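Local atomic coordinates of alpha-L-arabinofuranosidase B (Aspergillus kawachii, PDB entry 6SXT), a protein that hydrolyses terminal non-reducing alpha-L-arabinofuranosyl residues from arabinoxylan, arabinan and arabinogalactan, helping to break down plant hemicellulose. Residues Ala144-Asn157 / Ala286-Pro300. Numbering follows the deposited sequence. Where two conformers were deposited one is given.
Sequences AEGMYAVLDGTHYN and AQGTFYEGVMTSGYP
From M147–M295 to L151–F290, strands 145-152 and 288-296 pair antiparallel, interrupted by a beta bulge at Y291, whose psi of -45° breaks the alternation: Y291 N donates to V150 O and V150 N donates to E292 O, so Y291 and E292 together face V150. G293, without a side chain, lets the backbones close to 4.0 Å between its CA and that of A149.

On the face of Y148, V150, E292 and V294, Y148 OH donates to E292 OE2 (2.7 Å) on its anti side, with ring and carboxylate planes 56° apart. V294 CG2 packs on Y148 CD1 at 3.6 Å, and I312 of helix 302-315 covers Y148, V150 and E292. R23 and Y317 hold E292 OE1, so both carboxylate oxygens are gripped.

After the D152-H155 turn, H155 comes back against the start of strand 288-296. Its CG lies trans to the backbone N (chi1 -178°), and ND1 and T289 OG1 share a hydrogen bond of 2.7 Å. G288 CA lies over the ring face in a CH-pi contact; glycine suits the place because it brings its CA flat against the ring, on which F123 also stacks. Q287 NE2 donates to Y156 O (3.0 Å), from above the carbonyl plane, and also hydrogen-bonds to E418 OE1 of the arabinose-binding domain.

Thus the buried carboxylate is probably kept ionised by R23, and Q287 links this concanavalin-like sheet's end to the second domain.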
loop_
_atom_site.group_PDB
_atom_site.type_symbol
_atom_site.label_atom_id
_atom_site.label_comp_id
_atom_site.label_asym_id
_atom_site.label_seq_id
_atom_site.Cartn_x
_atom_site.Cartn_y
_atom_site.Cartn_z
ATOM N N ALA A 144 -12.566 26.346 0.226
ATOM C CA ALA A 144 -12.093 25.644 1.419
ATOM C C ALA A 144 -12.402 24.151 1.307
ATOM O O ALA A 144 -13.473 23.744 0.879
ATOM C CB ALA A 144 -12.686 26.224 2.642
ATOM N N GLU A 145 -11.489 23.391 1.894
ATOM C CA GLU A 145 -11.696 21.935 2.069
ATOM C C GLU A 145 -10.888 21.436 3.262
ATOM O O GLU A 145 -9.896 22.022 3.650
ATOM C CB GLU A 145 -11.266 21.153 0.819
ATOM C CG GLU A 145 -9.799 21.233 0.484
ATOM C CD GLU A 145 -9.345 20.478 -0.738
ATOM O OE1 GLU A 145 -10.195 19.760 -1.331
ATOM O OE2 GLU A 145 -8.190 20.640 -1.157
ATOM N N GLY A 146 -11.294 20.282 3.748
ATOM C CA GLY A 146 -10.448 19.473 4.636
ATOM C C GLY A 146 -10.358 18.058 4.108
ATOM O O GLY A 146 -11.087 17.685 3.195
ATOM N N MET A 147 -9.441 17.313 4.680
ATOM C CA MET A 147 -9.229 15.913 4.331
ATOM C C MET A 147 -8.542 15.257 5.515
ATOM O O MET A 147 -7.911 15.930 6.368
ATOM C CB MET A 147 -8.441 15.752 3.049
ATOM C CG MET A 147 -7.055 16.332 3.090
ATOM S SD MET A 147 -6.400 16.692 1.424
ATOM C CE MET A 147 -7.273 18.187 0.999
ATOM N N TYR A 148 -8.665 13.939 5.595
ATOM C CA TYR A 148 -7.775 13.163 6.477
ATOM C C TYR A 148 -7.541 11.799 5.832
ATOM O O TYR A 148 -8.330 11.390 4.962
ATOM C CB TYR A 148 -8.295 12.993 7.921
ATOM C CG TYR A 148 -9.300 11.880 8.132
ATOM C CD1 TYR A 148 -10.648 12.084 7.962
ATOM C CD2 TYR A 148 -8.882 10.594 8.459
ATOM C CE1 TYR A 148 -11.564 11.058 8.104
ATOM C CE2 TYR A 148 -9.782 9.564 8.605
ATOM C CZ TYR A 148 -11.130 9.794 8.443
ATOM O OH TYR A 148 -12.048 8.771 8.562
ATOM N N ALA A 149 -6.508 11.124 6.283
ATOM C CA ALA A 149 -6.282 9.720 5.979
ATOM C C ALA A 149 -5.676 9.051 7.179
ATOM O O ALA A 149 -4.855 9.683 7.882
ATOM C CB ALA A 149 -5.431 9.542 4.748
ATOM N N VAL A 150 -5.986 7.770 7.321
ATOM C CA VAL A 150 -5.237 6.907 8.264
ATOM C C VAL A 150 -4.328 6.034 7.407
ATOM O O VAL A 150 -4.812 5.318 6.492
ATOM C CB VAL A 150 -6.155 6.052 9.148
ATOM C CG1 VAL A 150 -5.347 5.058 9.980
ATOM C CG2 VAL A 150 -7.035 6.944 10.032
ATOM N N LEU A 151 -3.035 6.144 7.651
ATOM C CA LEU A 151 -1.960 5.540 6.843
ATOM C C LEU A 151 -1.036 4.717 7.740
ATOM O O LEU A 151 -1.047 4.831 8.950
ATOM C CB LEU A 151 -1.150 6.656 6.161
ATOM C CG LEU A 151 -1.958 7.707 5.400
ATOM C CD1 LEU A 151 -1.013 8.816 4.885
ATOM C CD2 LEU A 151 -2.709 7.075 4.240
ATOM N N ASP A 152 -0.240 3.882 7.095
ATOM C CA ASP A 152 0.852 3.111 7.752
ATOM C C ASP A 152 2.059 4.026 7.816
ATOM O O ASP A 152 2.689 4.277 6.785
ATOM C CB ASP A 152 1.124 1.795 7.006
ATOM C CG ASP A 152 2.232 0.953 7.598
ATOM O OD1 ASP A 152 2.956 1.483 8.486
ATOM O OD2 ASP A 152 2.369 -0.206 7.187
ATOM N N GLY A 153 2.403 4.533 8.991
ATOM C CA GLY A 153 3.549 5.429 9.089
ATOM C C GLY A 153 4.890 4.762 8.855
ATOM O O GLY A 153 5.898 5.469 8.801
ATOM N N THR A 154 4.948 3.451 8.705
ATOM C CA THR A 154 6.187 2.684 8.488
ATOM C C THR A 154 6.315 2.261 7.027
ATOM O O THR A 154 7.368 1.670 6.672
ATOM C CB THR A 154 6.305 1.475 9.422
ATOM O OG1 THR A 154 5.424 0.443 9.000
ATOM C CG2 THR A 154 6.055 1.885 10.843
ATOM N N HIS A 155 5.288 2.458 6.182
ATOM C CA HIS A 155 5.318 2.001 4.778
ATOM C C HIS A 155 5.422 3.216 3.877
ATOM O O HIS A 155 4.439 3.916 3.736
ATOM C CB HIS A 155 4.064 1.163 4.449
ATOM C CG HIS A 155 4.065 0.635 3.068
ATOM N ND1 HIS A 155 2.903 0.419 2.359
ATOM C CD2 HIS A 155 5.095 0.240 2.258
ATOM C CE1 HIS A 155 3.215 -0.063 1.173
ATOM N NE2 HIS A 155 4.578 -0.175 1.061
ATOM N N TYR A 156 6.601 3.514 3.344
ATOM C CA TYR A 156 6.814 4.789 2.643
ATOM C C TYR A 156 8.120 4.665 1.873
ATOM O O TYR A 156 8.928 3.778 2.156
ATOM C CB TYR A 156 6.840 5.985 3.609
ATOM C CG TYR A 156 8.014 5.942 4.543
ATOM C CD1 TYR A 156 9.194 6.568 4.196
ATOM C CD2 TYR A 156 7.936 5.307 5.776
ATOM C CE1 TYR A 156 10.315 6.538 5.029
ATOM C CE2 TYR A 156 9.033 5.288 6.622
ATOM C CZ TYR A 156 10.227 5.883 6.241
ATOM O OH TYR A 156 11.282 5.847 7.103
ATOM N N ASN A 157 8.345 5.618 0.989
ATOM C CA ASN A 157 9.692 5.813 0.402
ATOM C C ASN A 157 9.884 7.302 0.168
ATOM O O ASN A 157 9.169 8.138 0.760
ATOM C CB ASN A 157 9.896 4.868 -0.777
ATOM C CG ASN A 157 9.090 5.224 -2.016
ATOM O OD1 ASN A 157 8.477 6.292 -2.055
ATOM N ND2 ASN A 157 9.092 4.314 -2.984
ATOM N N ALA A 286 6.105 6.167 -5.593
ATOM C CA ALA A 286 5.945 6.099 -4.127
ATOM C C ALA A 286 5.279 4.792 -3.703
ATOM O O ALA A 286 4.643 4.073 -4.497
ATOM C CB ALA A 286 5.180 7.294 -3.620
ATOM N N GLN A 287 5.399 4.527 -2.416
ATOM C CA GLN A 287 4.680 3.426 -1.780
ATOM C C GLN A 287 4.056 3.936 -0.489
ATOM O O GLN A 287 4.545 4.888 0.112
ATOM C CB GLN A 287 5.591 2.210 -1.559
ATOM C CG GLN A 287 6.704 2.465 -0.569
ATOM C CD GLN A 287 7.743 1.365 -0.522
ATOM O OE1 GLN A 287 7.786 0.523 -1.437
ATOM N NE2 GLN A 287 8.558 1.323 0.542
ATOM N N GLY A 288 3.030 3.210 -0.018
ATOM C CA GLY A 288 2.317 3.567 1.219
ATOM C C GLY A 288 1.090 2.719 1.367
ATOM O O GLY A 288 0.786 1.930 0.488
ATOM N N THR A 289 0.443 2.847 2.508
ATOM C CA THR A 289 -0.765 2.094 2.777
ATOM C C THR A 289 -1.854 3.041 3.254
ATOM O O THR A 289 -1.610 3.816 4.195
ATOM C CB THR A 289 -0.563 1.035 3.870
ATOM O OG1 THR A 289 0.431 0.107 3.435
ATOM C CG2 THR A 289 -1.828 0.267 4.178
ATOM N N PHE A 290 -3.020 2.902 2.662
ATOM C CA PHE A 290 -4.218 3.701 2.981
ATOM C C PHE A 290 -5.270 2.803 3.606
ATOM O O PHE A 290 -5.595 1.733 3.045
ATOM C CB PHE A 290 -4.761 4.328 1.700
ATOM C CG PHE A 290 -6.039 5.111 1.816
ATOM C CD1 PHE A 290 -6.019 6.474 1.995
ATOM C CD2 PHE A 290 -7.268 4.485 1.655
ATOM C CE1 PHE A 290 -7.176 7.236 2.017
ATOM C CE2 PHE A 290 -8.445 5.236 1.704
ATOM C CZ PHE A 290 -8.396 6.618 1.875
ATOM N N TYR A 291 -5.804 3.218 4.754
ATOM C CA TYR A 291 -6.886 2.439 5.417
ATOM C C TYR A 291 -8.244 3.146 5.261
ATOM O O TYR A 291 -9.270 2.468 5.067
ATOM C CB TYR A 291 -6.536 2.273 6.903
ATOM C CG TYR A 291 -5.289 1.446 7.115
ATOM C CD1 TYR A 291 -5.255 0.077 6.918
ATOM C CD2 TYR A 291 -4.112 2.043 7.528
ATOM C CE1 TYR A 291 -4.111 -0.677 7.121
ATOM C CE2 TYR A 291 -2.973 1.302 7.718
ATOM C CZ TYR A 291 -2.955 -0.050 7.530
ATOM O OH TYR A 291 -1.819 -0.789 7.760
ATOM N N GLU A 292 -8.301 4.452 5.477
ATOM C CA GLU A 292 -9.534 5.235 5.389
ATOM C C GLU A 292 -9.174 6.695 5.157
ATOM O O GLU A 292 -8.058 7.106 5.528
ATOM C CB GLU A 292 -10.403 5.097 6.654
ATOM C CG GLU A 292 -9.743 5.603 7.931
ATOM C CD GLU A 292 -10.620 5.442 9.167
ATOM O OE1 GLU A 292 -10.747 4.292 9.601
ATOM O OE2 GLU A 292 -11.229 6.437 9.600
ATOM N N GLY A 293 -10.100 7.435 4.596
ATOM C CA GLY A 293 -9.876 8.872 4.449
ATOM C C GLY A 293 -11.086 9.521 3.820
ATOM O O GLY A 293 -11.951 8.842 3.260
ATOM N N VAL A 294 -11.096 10.846 3.906
ATOM C CA VAL A 294 -12.193 11.643 3.347
ATOM C C VAL A 294 -11.648 12.945 2.780
ATOM O O VAL A 294 -10.567 13.385 3.168
ATOM C CB VAL A 294 -13.294 11.936 4.355
ATOM C CG1 VAL A 294 -13.800 10.727 5.130
ATOM C CG2 VAL A 294 -12.900 13.069 5.289
ATOM N N MET A 295 -12.512 13.594 1.990
ATOM C CA MET A 295 -12.366 15.019 1.614
ATOM C C MET A 295 -13.693 15.686 1.929
ATOM O O MET A 295 -14.757 15.055 1.810
ATOM C CB MET A 295 -12.037 15.208 0.132
ATOM C CG MET A 295 -10.679 14.609 -0.205
ATOM S SD MET A 295 -10.400 14.583 -2.005
ATOM C CE MET A 295 -10.347 16.349 -2.369
ATOM N N THR A 296 -13.605 16.921 2.403
ATOM C CA THR A 296 -14.778 17.711 2.825
ATOM C C THR A 296 -14.934 18.962 1.977
ATOM O O THR A 296 -14.028 19.372 1.299
ATOM C CB THR A 296 -14.735 18.105 4.303
ATOM O OG1 THR A 296 -13.801 19.189 4.446
ATOM C CG2 THR A 296 -14.359 16.973 5.211
ATOM N N SER A 297 -16.132 19.529 2.050
ATOM C CA SER A 297 -16.405 20.914 1.593
ATOM C C SER A 297 -16.354 21.818 2.817
ATOM O O SER A 297 -16.980 21.483 3.778
ATOM C CB SER A 297 -17.749 20.961 0.897
ATOM O OG SER A 297 -18.177 22.296 0.712
ATOM N N GLY A 298 -15.664 22.927 2.762
ATOM C CA GLY A 298 -15.509 23.801 3.917
ATOM C C GLY A 298 -14.237 23.469 4.676
ATOM O O GLY A 298 -13.681 22.360 4.563
ATOM N N TYR A 299 -13.872 24.354 5.575
ATOM C CA TYR A 299 -12.626 24.291 6.336
ATOM C C TYR A 299 -12.929 23.779 7.729
ATOM O O TYR A 299 -13.538 24.467 8.529
ATOM C CB TYR A 299 -12.014 25.692 6.458
ATOM C CG TYR A 299 -10.617 25.732 6.983
ATOM C CD1 TYR A 299 -9.518 25.634 6.156
ATOM C CD2 TYR A 299 -10.374 26.021 8.318
ATOM C CE1 TYR A 299 -8.224 25.741 6.623
ATOM C CE2 TYR A 299 -9.080 26.140 8.801
ATOM C CZ TYR A 299 -7.997 26.017 7.956
ATOM O OH TYR A 299 -6.712 26.139 8.354
ATOM N N PRO A 300 -12.621 22.497 8.062
ATOM C CA PRO A 300 -13.089 21.958 9.338
ATOM C C PRO A 300 -12.429 22.650 10.525
ATOM O O PRO A 300 -11.255 23.021 10.449
ATOM C CB PRO A 300 -12.604 20.503 9.321
ATOM C CG PRO A 300 -12.472 20.196 7.858
ATOM C CD PRO A 300 -11.952 21.482 7.242
HETATM O O HOH W 1 -12.949 18.990 -1.397
HETATM O O HOH W 2 1.608 4.814 4.271
HETATM O O HOH W 3 0.781 -1.497 5.495
HETATM O O HOH W 4 5.738 -1.329 -1.091
HETATM O O HOH W 5 5.905 7.324 0.559
#